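Local coordinates for AP endonuclease, family protein 2 (PDB 5TNV) that binds a magnesium ion within a xylose isomerase-like TIM barrel and may act as a metal-dependent endonuclease, though its activity remains uncertain, at residues Y22-W27 / Y316-L321; G44-A49 / A74-A79; I137-F142 / Q189-M194. All coordinates share one frame; numbering follows the deposited sequence.

Contact 1 of 3, residues Y22-W27 / Y316-L321; sequences YSAHTW and YILQVL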
loop_
_atom_site.group_PDB
_atom_site.type_symbol
_atom_site.label_atom_id
_atom_site.label_comp_id
_atom_site.label_asym_id
_atom_site.label_seq_id
_atom_site.Cartn_x
_atom_site.Cartn_y
_atom_site.Cartn_z
ATOM N N TYR A 22 -14.882 26.770 -1.686
ATOM C CA TYR A 22 -14.132 26.612 -0.456
ATOM C C TYR A 22 -12.679 26.924 -0.692
ATOM O O TYR A 22 -12.196 26.857 -1.826
ATOM C CB TYR A 22 -14.293 25.171 0.026
ATOM C CG TYR A 22 -15.687 24.754 0.360
ATOM C CD1 TYR A 22 -16.294 25.235 1.492
ATOM C CD2 TYR A 22 -16.426 23.892 -0.456
ATOM C CE1 TYR A 22 -17.583 24.865 1.815
ATOM C CE2 TYR A 22 -17.725 23.524 -0.112
ATOM C CZ TYR A 22 -18.317 24.005 1.003
ATOM O OH TYR A 22 -19.601 23.632 1.375
ATOM N N SER A 23 -11.964 27.229 0.385
ATOM C CA SER A 23 -10.490 27.226 0.329
ATOM C C SER A 23 -10.009 25.807 0.621
ATOM O O SER A 23 -10.831 25.017 1.089
ATOM C CB SER A 23 -9.945 28.184 1.368
ATOM O OG SER A 23 -9.965 27.663 2.686
ATOM N N ALA A 24 -8.746 25.488 0.426
ATOM C CA ALA A 24 -8.307 24.135 0.771
ATOM C C ALA A 24 -8.624 23.758 2.247
ATOM O O ALA A 24 -9.102 22.629 2.485
ATOM C CB ALA A 24 -6.829 23.938 0.495
ATOM N N HIS A 25 -8.389 24.646 3.186
ATOM C CA HIS A 25 -8.534 24.284 4.621
ATOM C C HIS A 25 -9.949 24.290 5.129
ATOM O O HIS A 25 -10.270 23.843 6.226
ATOM C CB HIS A 25 -7.587 25.253 5.387
ATOM C CG HIS A 25 -6.252 24.589 5.002
ATOM N ND1 HIS A 25 -5.719 24.692 3.714
ATOM C CD2 HIS A 25 -5.394 23.771 5.659
ATOM C CE1 HIS A 25 -4.585 24.014 3.602
ATOM N NE2 HIS A 25 -4.364 23.453 4.788
ATOM N N THR A 26 -10.886 24.783 4.337
ATOM C CA THR A 26 -12.287 24.733 4.740
ATOM C C THR A 26 -13.084 23.808 3.843
ATOM O O THR A 26 -14.289 23.657 4.069
ATOM C CB THR A 26 -12.933 26.123 4.755
ATOM O OG1 THR A 26 -12.763 26.704 3.440
ATOM C CG2 THR A 26 -12.281 26.954 5.847
ATOM N N TRP A 27 -12.505 23.230 2.787
ATOM C CA TRP A 27 -13.274 22.369 1.902
ATOM C C TRP A 27 -13.719 21.144 2.687
ATOM O O TRP A 27 -12.865 20.426 3.214
ATOM C CB TRP A 27 -12.409 21.961 0.699
ATOM C CG TRP A 27 -13.205 21.495 -0.479
ATOM C CD1 TRP A 27 -14.202 20.568 -0.506
ATOM C CD2 TRP A 27 -13.079 21.974 -1.834
ATOM N NE1 TRP A 27 -14.710 20.442 -1.763
ATOM C CE2 TRP A 27 -14.023 21.296 -2.615
ATOM C CE3 TRP A 27 -12.251 22.934 -2.455
ATOM C CZ2 TRP A 27 -14.150 21.525 -3.968
ATOM C CZ3 TRP A 27 -12.381 23.160 -3.801
ATOM C CH2 TRP A 27 -13.343 22.444 -4.540
ATOM N N TYR A 316 -4.419 13.445 2.353
ATOM C CA TYR A 316 -4.018 13.442 0.954
ATOM C C TYR A 316 -4.769 14.488 0.156
ATOM O O TYR A 316 -4.164 15.276 -0.579
ATOM C CB TYR A 316 -4.244 12.028 0.409
ATOM C CG TYR A 316 -4.017 11.927 -1.084
ATOM C CD1 TYR A 316 -2.737 11.673 -1.555
ATOM C CD2 TYR A 316 -5.018 12.068 -2.019
ATOM C CE1 TYR A 316 -2.456 11.581 -2.894
ATOM C CE2 TYR A 316 -4.756 11.935 -3.359
ATOM C CZ TYR A 316 -3.466 11.690 -3.802
ATOM O OH TYR A 316 -3.230 11.554 -5.151
ATOM N N ILE A 317 -6.092 14.476 0.258
ATOM C CA ILE A 317 -6.924 15.431 -0.472
ATOM C C ILE A 317 -6.546 16.854 -0.071
ATOM O O ILE A 317 -6.437 17.743 -0.921
ATOM C CB ILE A 317 -8.428 15.147 -0.257
ATOM C CG1 ILE A 317 -8.829 13.785 -0.817
ATOM C CG2 ILE A 317 -9.292 16.260 -0.818
ATOM C CD1 ILE A 317 -10.160 13.291 -0.337
ATOM N N LEU A 318 -6.356 17.101 1.223
ATOM C CA LEU A 318 -6.014 18.438 1.677
ATOM C C LEU A 318 -4.704 18.887 1.022
ATOM O O LEU A 318 -4.627 20.054 0.617
ATOM C CB LEU A 318 -5.985 18.422 3.202
ATOM C CG LEU A 318 -5.519 19.714 3.873
ATOM C CD1 LEU A 318 -6.490 20.837 3.562
ATOM C CD2 LEU A 318 -5.318 19.472 5.362
ATOM N N GLN A 319 -3.701 18.048 0.890
ATOM C CA GLN A 319 -2.452 18.477 0.237
ATOM C C GLN A 319 -2.727 18.767 -1.223
ATOM O O GLN A 319 -2.155 19.749 -1.770
ATOM C CB GLN A 319 -1.351 17.443 0.455
ATOM C CG GLN A 319 0.015 17.926 -0.027
ATOM C CD GLN A 319 0.311 17.858 -1.524
ATOM O OE1 GLN A 319 -0.196 16.990 -2.247
ATOM N NE2 GLN A 319 1.092 18.794 -2.008
ATOM N N VAL A 320 -3.430 17.923 -1.938
ATOM C CA VAL A 320 -3.688 18.120 -3.351
ATOM C C VAL A 320 -4.409 19.467 -3.548
ATOM O O VAL A 320 -4.038 20.256 -4.423
ATOM C CB VAL A 320 -4.488 16.941 -3.949
ATOM C CG1 VAL A 320 -4.957 17.243 -5.371
ATOM C CG2 VAL A 320 -3.657 15.655 -3.951
ATOM N N LEU A 321 -5.436 19.701 -2.753
ATOM C CA LEU A 321 -6.216 20.947 -2.838
ATOM C C LEU A 321 -5.360 22.143 -2.508
ATOM O O LEU A 321 -5.452 23.190 -3.163
ATOM C CB LEU A 321 -7.424 20.929 -1.890
ATOM C CG LEU A 321 -8.544 19.951 -2.210
ATOM C CD1 LEU A 321 -9.601 19.997 -1.124
ATOM C CD2 LEU A 321 -9.192 20.207 -3.587
#

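Contact 2 of 3, residues G44-A49 / A74-A79; sequences GHIKDA and AWVPLA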
loop_
_atom_site.group_PDB
_atom_site.type_symbol
_atom_site.label_atom_id
_atom_site.label_comp_id
_atom_site.label_asym_id
_atom_site.label_seq_id
_atom_site.Cartn_x
_atom_site.Cartn_y
_atom_site.Cartn_z
ATOM N N GLY A 44 -27.389 -4.390 21.172
ATOM C CA GLY A 44 -28.577 -3.763 20.613
ATOM C C GLY A 44 -28.310 -2.896 19.396
ATOM O O GLY A 44 -27.246 -2.918 18.780
ATOM N N HIS A 45 -29.311 -2.102 18.992
ATOM C CA HIS A 45 -29.211 -1.223 17.877
ATOM C C HIS A 45 -28.607 0.108 18.297
ATOM O O HIS A 45 -28.958 0.657 19.365
ATOM C CB HIS A 45 -30.580 -1.020 17.256
ATOM C CG HIS A 45 -30.585 -0.474 15.882
ATOM N ND1 HIS A 45 -30.124 0.768 15.520
ATOM C CD2 HIS A 45 -30.946 -1.107 14.726
ATOM C CE1 HIS A 45 -30.265 0.884 14.222
ATOM N NE2 HIS A 45 -30.766 -0.242 13.696
ATOM N N ILE A 46 -27.715 0.663 17.494
ATOM C CA ILE A 46 -27.102 1.969 17.792
ATOM C C ILE A 46 -28.169 3.050 17.956
ATOM O O ILE A 46 -27.929 4.042 18.653
ATOM C CB ILE A 46 -26.038 2.314 16.745
ATOM C CG1 ILE A 46 -25.012 3.317 17.264
ATOM C CG2 ILE A 46 -26.643 2.768 15.441
ATOM C CD1 ILE A 46 -24.173 2.858 18.419
ATOM N N LYS A 47 -29.328 2.903 17.291
ATOM C CA LYS A 47 -30.363 3.938 17.426
ATOM C C LYS A 47 -30.841 4.109 18.859
ATOM O O LYS A 47 -31.348 5.182 19.185
ATOM C CB LYS A 47 -31.527 3.598 16.510
ATOM C CG LYS A 47 -32.433 2.592 16.970
ATOM C CD LYS A 47 -33.524 2.342 15.928
ATOM C CE LYS A 47 -34.640 3.406 15.956
ATOM N NZ LYS A 47 -35.837 3.026 15.162
ATOM N N ASP A 48 -30.698 3.100 19.695
ATOM C CA ASP A 48 -31.177 3.091 21.066
ATOM C C ASP A 48 -30.081 3.391 22.047
ATOM O O ASP A 48 -30.322 3.416 23.281
ATOM C CB ASP A 48 -31.823 1.734 21.382
ATOM C CG ASP A 48 -33.006 1.416 20.492
ATOM O OD1 ASP A 48 -33.834 2.328 20.284
ATOM O OD2 ASP A 48 -33.106 0.276 20.027
ATOM N N ALA A 49 -28.837 3.599 21.615
ATOM C CA ALA A 49 -27.708 3.694 22.551
ATOM C C ALA A 49 -27.665 5.035 23.262
ATOM O O ALA A 49 -28.105 6.037 22.723
ATOM C CB ALA A 49 -26.408 3.469 21.780
ATOM N N ALA A 74 -26.605 4.076 7.682
ATOM C CA ALA A 74 -26.212 2.730 8.131
ATOM C C ALA A 74 -25.623 2.721 9.539
ATOM O O ALA A 74 -25.199 1.649 10.008
ATOM C CB ALA A 74 -25.230 2.170 7.104
ATOM N N TRP A 75 -25.603 3.869 10.182
ATOM C CA TRP A 75 -25.075 4.087 11.536
ATOM C C TRP A 75 -26.274 4.597 12.346
ATOM O O TRP A 75 -27.360 3.965 12.332
ATOM C CB TRP A 75 -23.814 4.943 11.491
ATOM C CG TRP A 75 -23.241 5.340 12.812
ATOM C CD1 TRP A 75 -22.844 4.525 13.823
ATOM C CD2 TRP A 75 -23.027 6.663 13.271
ATOM N NE1 TRP A 75 -22.389 5.254 14.886
ATOM C CE2 TRP A 75 -22.496 6.579 14.572
ATOM C CE3 TRP A 75 -23.216 7.955 12.733
ATOM C CZ2 TRP A 75 -22.172 7.708 15.334
ATOM C CZ3 TRP A 75 -22.907 9.062 13.477
ATOM C CH2 TRP A 75 -22.381 8.935 14.769
ATOM N N VAL A 76 -26.181 5.698 13.079
ATOM C CA VAL A 76 -27.331 6.271 13.782
ATOM C C VAL A 76 -28.351 6.748 12.738
ATOM O O VAL A 76 -27.984 7.586 11.898
ATOM C CB VAL A 76 -26.879 7.427 14.684
ATOM C CG1 VAL A 76 -28.082 8.106 15.304
ATOM C CG2 VAL A 76 -25.880 6.988 15.747
ATOM N N PRO A 77 -29.577 6.253 12.766
ATOM C CA PRO A 77 -30.543 6.589 11.716
ATOM C C PRO A 77 -31.237 7.884 12.032
ATOM O O PRO A 77 -32.311 7.893 12.706
ATOM C CB PRO A 77 -31.475 5.409 11.714
ATOM C CG PRO A 77 -31.509 4.982 13.169
ATOM C CD PRO A 77 -30.109 5.202 13.631
ATOM N N LEU A 78 -30.704 8.982 11.550
ATOM C CA LEU A 78 -31.237 10.299 11.898
ATOM C C LEU A 78 -32.698 10.464 11.477
ATOM O O LEU A 78 -33.451 11.128 12.189
ATOM C CB LEU A 78 -30.380 11.423 11.304
ATOM C CG LEU A 78 -28.935 11.461 11.787
ATOM C CD1 LEU A 78 -28.183 12.587 11.096
ATOM C CD2 LEU A 78 -28.798 11.616 13.289
ATOM N N ALA A 79 -33.105 9.878 10.357
ATOM C CA ALA A 79 -34.479 10.013 9.921
ATOM C C ALA A 79 -35.462 9.354 10.892
ATOM O O ALA A 79 -36.631 9.678 10.889
ATOM C CB ALA A 79 -34.618 9.450 8.507
#

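Contact 3 of 3, residues I137-F142 / Q189-M194; sequences IVNTGF and QLSLEM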
loop_
_atom_site.group_PDB
_atom_site.type_symbol
_atom_site.label_atom_id
_atom_site.label_comp_id
_atom_site.label_asym_id
_atom_site.label_seq_id
_atom_site.Cartn_x
_atom_site.Cartn_y
_atom_site.Cartn_z
ATOM N N ILE A 137 -25.497 18.426 0.989
ATOM C CA ILE A 137 -25.817 17.332 0.100
ATOM C C ILE A 137 -26.565 16.254 0.847
ATOM O O ILE A 137 -26.150 15.869 1.953
ATOM C CB ILE A 137 -24.532 16.712 -0.509
ATOM C CG1 ILE A 137 -23.812 17.642 -1.479
ATOM C CG2 ILE A 137 -24.817 15.307 -1.121
ATOM C CD1 ILE A 137 -24.587 17.832 -2.807
ATOM N N VAL A 138 -27.627 15.750 0.222
ATOM C CA VAL A 138 -28.170 14.438 0.547
ATOM C C VAL A 138 -27.898 13.562 -0.685
ATOM O O VAL A 138 -28.215 13.981 -1.819
ATOM C CB VAL A 138 -29.655 14.480 0.910
ATOM C CG1 VAL A 138 -30.279 13.083 1.014
ATOM C CG2 VAL A 138 -29.827 15.282 2.199
ATOM N N ASN A 139 -27.322 12.392 -0.478
ATOM C CA ASN A 139 -26.922 11.483 -1.536
ATOM C C ASN A 139 -27.776 10.218 -1.479
ATOM O O ASN A 139 -27.985 9.636 -0.420
ATOM C CB ASN A 139 -25.433 11.143 -1.339
ATOM C CG ASN A 139 -24.893 10.029 -2.182
ATOM O OD1 ASN A 139 -24.365 10.268 -3.271
ATOM N ND2 ASN A 139 -25.024 8.801 -1.708
ATOM N N THR A 140 -28.240 9.801 -2.669
ATOM C CA THR A 140 -28.977 8.565 -2.833
ATOM C C THR A 140 -28.394 7.778 -3.997
ATOM O O THR A 140 -27.849 8.360 -4.939
ATOM C CB THR A 140 -30.477 8.893 -3.019
ATOM O OG1 THR A 140 -31.261 7.718 -2.909
ATOM C CG2 THR A 140 -30.774 9.547 -4.353
ATOM N N GLY A 141 -28.525 6.467 -3.949
ATOM C CA GLY A 141 -28.151 5.637 -5.061
ATOM C C GLY A 141 -29.116 4.476 -5.216
ATOM O O GLY A 141 -30.087 4.350 -4.477
ATOM N N PHE A 142 -28.809 3.631 -6.187
ATOM C CA PHE A 142 -29.733 2.558 -6.570
ATOM C C PHE A 142 -29.241 1.187 -6.173
ATOM O O PHE A 142 -29.900 0.168 -6.436
ATOM C CB PHE A 142 -30.040 2.677 -8.062
ATOM C CG PHE A 142 -30.724 3.990 -8.411
ATOM C CD1 PHE A 142 -32.023 4.246 -7.958
ATOM C CD2 PHE A 142 -30.088 4.985 -9.138
ATOM C CE1 PHE A 142 -32.638 5.459 -8.213
ATOM C CE2 PHE A 142 -30.745 6.181 -9.413
ATOM C CZ PHE A 142 -32.004 6.407 -8.963
ATOM N N GLN A 189 -28.523 20.374 -2.363
ATOM C CA GLN A 189 -28.701 19.563 -3.560
ATOM C C GLN A 189 -28.773 18.086 -3.219
ATOM O O GLN A 189 -28.273 17.641 -2.156
ATOM C CB GLN A 189 -27.602 19.806 -4.586
ATOM C CG GLN A 189 -27.555 21.224 -5.099
ATOM C CD GLN A 189 -26.554 21.409 -6.238
ATOM O OE1 GLN A 189 -26.164 20.491 -6.910
ATOM N NE2 GLN A 189 -26.191 22.646 -6.463
ATOM N N LEU A 190 -29.383 17.335 -4.138
ATOM C CA LEU A 190 -29.374 15.876 -4.161
ATOM C C LEU A 190 -28.223 15.381 -5.040
ATOM O O LEU A 190 -28.010 15.974 -6.111
ATOM C CB LEU A 190 -30.701 15.376 -4.711
ATOM C CG LEU A 190 -30.939 13.856 -4.605
ATOM C CD1 LEU A 190 -31.261 13.497 -3.171
ATOM C CD2 LEU A 190 -32.039 13.470 -5.565
ATOM N N SER A 191 -27.550 14.337 -4.622
ATOM C CA SER A 191 -26.538 13.696 -5.443
ATOM C C SER A 191 -26.927 12.227 -5.663
ATOM O O SER A 191 -27.519 11.603 -4.789
ATOM C CB SER A 191 -25.154 13.796 -4.825
ATOM O OG SER A 191 -24.152 13.513 -5.792
ATOM N N LEU A 192 -26.566 11.726 -6.849
ATOM C CA LEU A 192 -26.846 10.372 -7.283
ATOM C C LEU A 192 -25.569 9.567 -7.412
ATOM O O LEU A 192 -24.703 9.860 -8.226
ATOM C CB LEU A 192 -27.546 10.371 -8.652
ATOM C CG LEU A 192 -28.759 11.308 -8.798
ATOM C CD1 LEU A 192 -29.288 11.219 -10.219
ATOM C CD2 LEU A 192 -29.832 10.959 -7.762
ATOM N N GLU A 193 -25.442 8.553 -6.544
ATOM C CA GLU A 193 -24.205 7.783 -6.423
ATOM C C GLU A 193 -24.085 6.721 -7.506
ATOM O O GLU A 193 -24.854 5.741 -7.540
ATOM C CB GLU A 193 -24.147 7.154 -5.017
ATOM C CG GLU A 193 -22.887 6.389 -4.756
ATOM C CD GLU A 193 -22.836 5.842 -3.325
ATOM O OE1 GLU A 193 -23.646 6.262 -2.482
ATOM O OE2 GLU A 193 -21.923 4.998 -3.052
ATOM N N MET A 194 -23.069 6.873 -8.351
ATOM C CA MET A 194 -22.786 5.848 -9.350
ATOM C C MET A 194 -22.389 4.556 -8.673
ATOM O O MET A 194 -21.567 4.553 -7.750
ATOM C CB MET A 194 -21.689 6.334 -10.301
ATOM C CG MET A 194 -22.130 7.504 -11.157
ATOM S SD MET A 194 -20.915 8.118 -12.316
ATOM C CE MET A 194 -20.646 6.644 -13.325
HETATM O O HOH W 1 -26.720 3.813 -8.122
#

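Contact 1 of 3, residues Y22-W27 / Y316-L321
Ala24 and Leu321 bring the two backbones nearest each other, and their side chains meet directly, CB of Ala24 lying 3.9 Å from CB of Leu321. Aliphatic packing continues outward along the leucine. Its CG stands anti to the carbonyl carbon (chi1 -68°), and from there the branch sends CD1 to within 3.9 Å of CB of Trp27. The sister methyl does different work: CD2 of Leu321 sits 4.2 Å above the plane of the Trp27 indole, displaced toward the rim. Against the opposite face, CD2 of Tyr22 is also offset, 3.9 Å above the same plane, so the indole has a methyl on one face and an atom of the Tyr22 ring on the other.

These contacts illustrate how a TIM barrel ties its two chain ends together. The loop 22-27 leads into strand 29-32, the first of the barrel, and it rests on helix 306-325, the last helix of the chain. Trp27 reaches further into the seam, where NE1 hydrogen-bonds Gly295 O and the ring meets that of Phe297, on the strand neighbouring 29-32.

A CH-pi contact forms at the more open margin. In one of the two conformers modelled for Leu318, CD1 stands over the face of the exposed His25 imidazole, 3.6 Å from its centroid and 12° off the ring normal; for the other conformer the contact is doubtful.

Polar bonding, by contrast, stays inside each segment or turns elsewhere. In the loop, OG of Ser23 and OG1 of Thr26 share a hydrogen bond of 3.1 Å in which either may be the donor. At the far end of the helical segment, Tyr316 OH bonds OD2 of Asp305 from the second subunit.

Contact 2 of 3, residues G44-A49 / A74-A79
Ile46 drives its two branches against different parts of the 74-79 loop, and here the packing is closest. CG2 presses on the backbone, 3.4 Å from the carbonyl O of Trp75. With CG1 anti to the backbone N (chi1 -157°), the other branch is directed between two side chains instead: CG1 of Ile46 is 4.0 Å from NE1 of Trp75, and it also lies 4.1 Å from CG2 of Val76. That same valine methyl sits 3.6 Å above the centre of one face of the Trp75 ring, so isoleucine, valine and tryptophan form a compact apolar cluster. Its one polar edge is accounted for, since Trp75 NE1 bonds OE1 of Gln57 on helix 51-63. CB of Lys47 belongs to the close packing too, resting on the Pro77 ring 3.6 Å from CD.

Toward solvent the fit becomes looser. Beyond CB the lysine chain leads away from the proline: chi1 (79°) puts CG between the backbone N and the carbonyl carbon, and CD comes back over one face of the His45 imidazole. The histidine reaches Pro77 only at the ring edge, CE1 of His45 being 4.4 Å from CD of Pro77.

In barrel terms, these are two successive beta-alpha loops, following strands 29-32 and 68-70, that pack side by side at the C-terminal end of the strands. Arg85 bonds the carbonyl oxygens of Lys47 and Ala49, tying the 44-49 loop to helix 83-95, which follows the 74-79 loop.

Across the contact the chemistry is van der Waals packing. The imidazole whose edge meets Pro77 is fixed from its own loop, ND1 of His45 accepting N-H of Lys47 at 2.9 Å, nearly straight at 168°. An accepting ND1 carries no proton, which implies that a neutral His45 would probably hold its proton on NE2.

Contact 3 of 3, residues I137-F142 / Q189-M194
Asn139 donates ND2 to OE1 of Glu193 at 3.0 Å, joining two neighbouring parallel strands of the barrel through their side chains. The bond reaches the carboxylate from its anti side, 24° out of plane, and the amide is turned 43° against the carboxylate. A chi1 of 169° sets the asparagine CG opposite the backbone N and swings the amide toward strand 189-193. Its other end is also occupied: OD1 accepts from Asn221 ND2.

Backbone bonds knit strands 137-141 and 189-193 together. Val138 N gives to Gln189 O (3.1 Å) and Thr140 N to Ser191 O (2.9 Å), while Ser191 N and Glu193 N return to Val138 O and Thr140 O. Each of those four carbonyls also receives a CA-H contact. Beyond Thr140 and Glu193 N, a water bridges the chains, accepting from Phe142 N and donating to Glu193 O at 2.7 Å.

Thr140 and Leu192 point to the opposite face, CG2 of the threonine 3.8 Å from CD2 of the leucine, where helix 169-185 packs. On the barrel's inner face, Ser191 OG bonds Asn249 OD1.

Glu193 OE2 binds magnesium together with Asp223 and His252, so Asn139 is a second-shell residue whose grip on OE1 probably steadies the rotation of the carboxylate at the metal.

The three contacts place one barrel's seam, rim and interior in relation. Contact 3 is nearest the middle, its centre about 8 Å from that of the chain. Of the three, only contact 3 supplies a magnesium ligand, Glu193, whose side chain lies about 2 Å from the ion and which Asp223 and His252 join. Contacts 1 and 2 are peripheral, each centred about 18 Å from the chain centre and away from the metal site. Their nearest atoms are about 17 Å apart, whereas contact 3 comes within about 8 Å of contact 1 and 9 Å of contact 2, without touching either. Along the chain, contacts 2 and 3 follow in series inside the long loop that contact 1 closes.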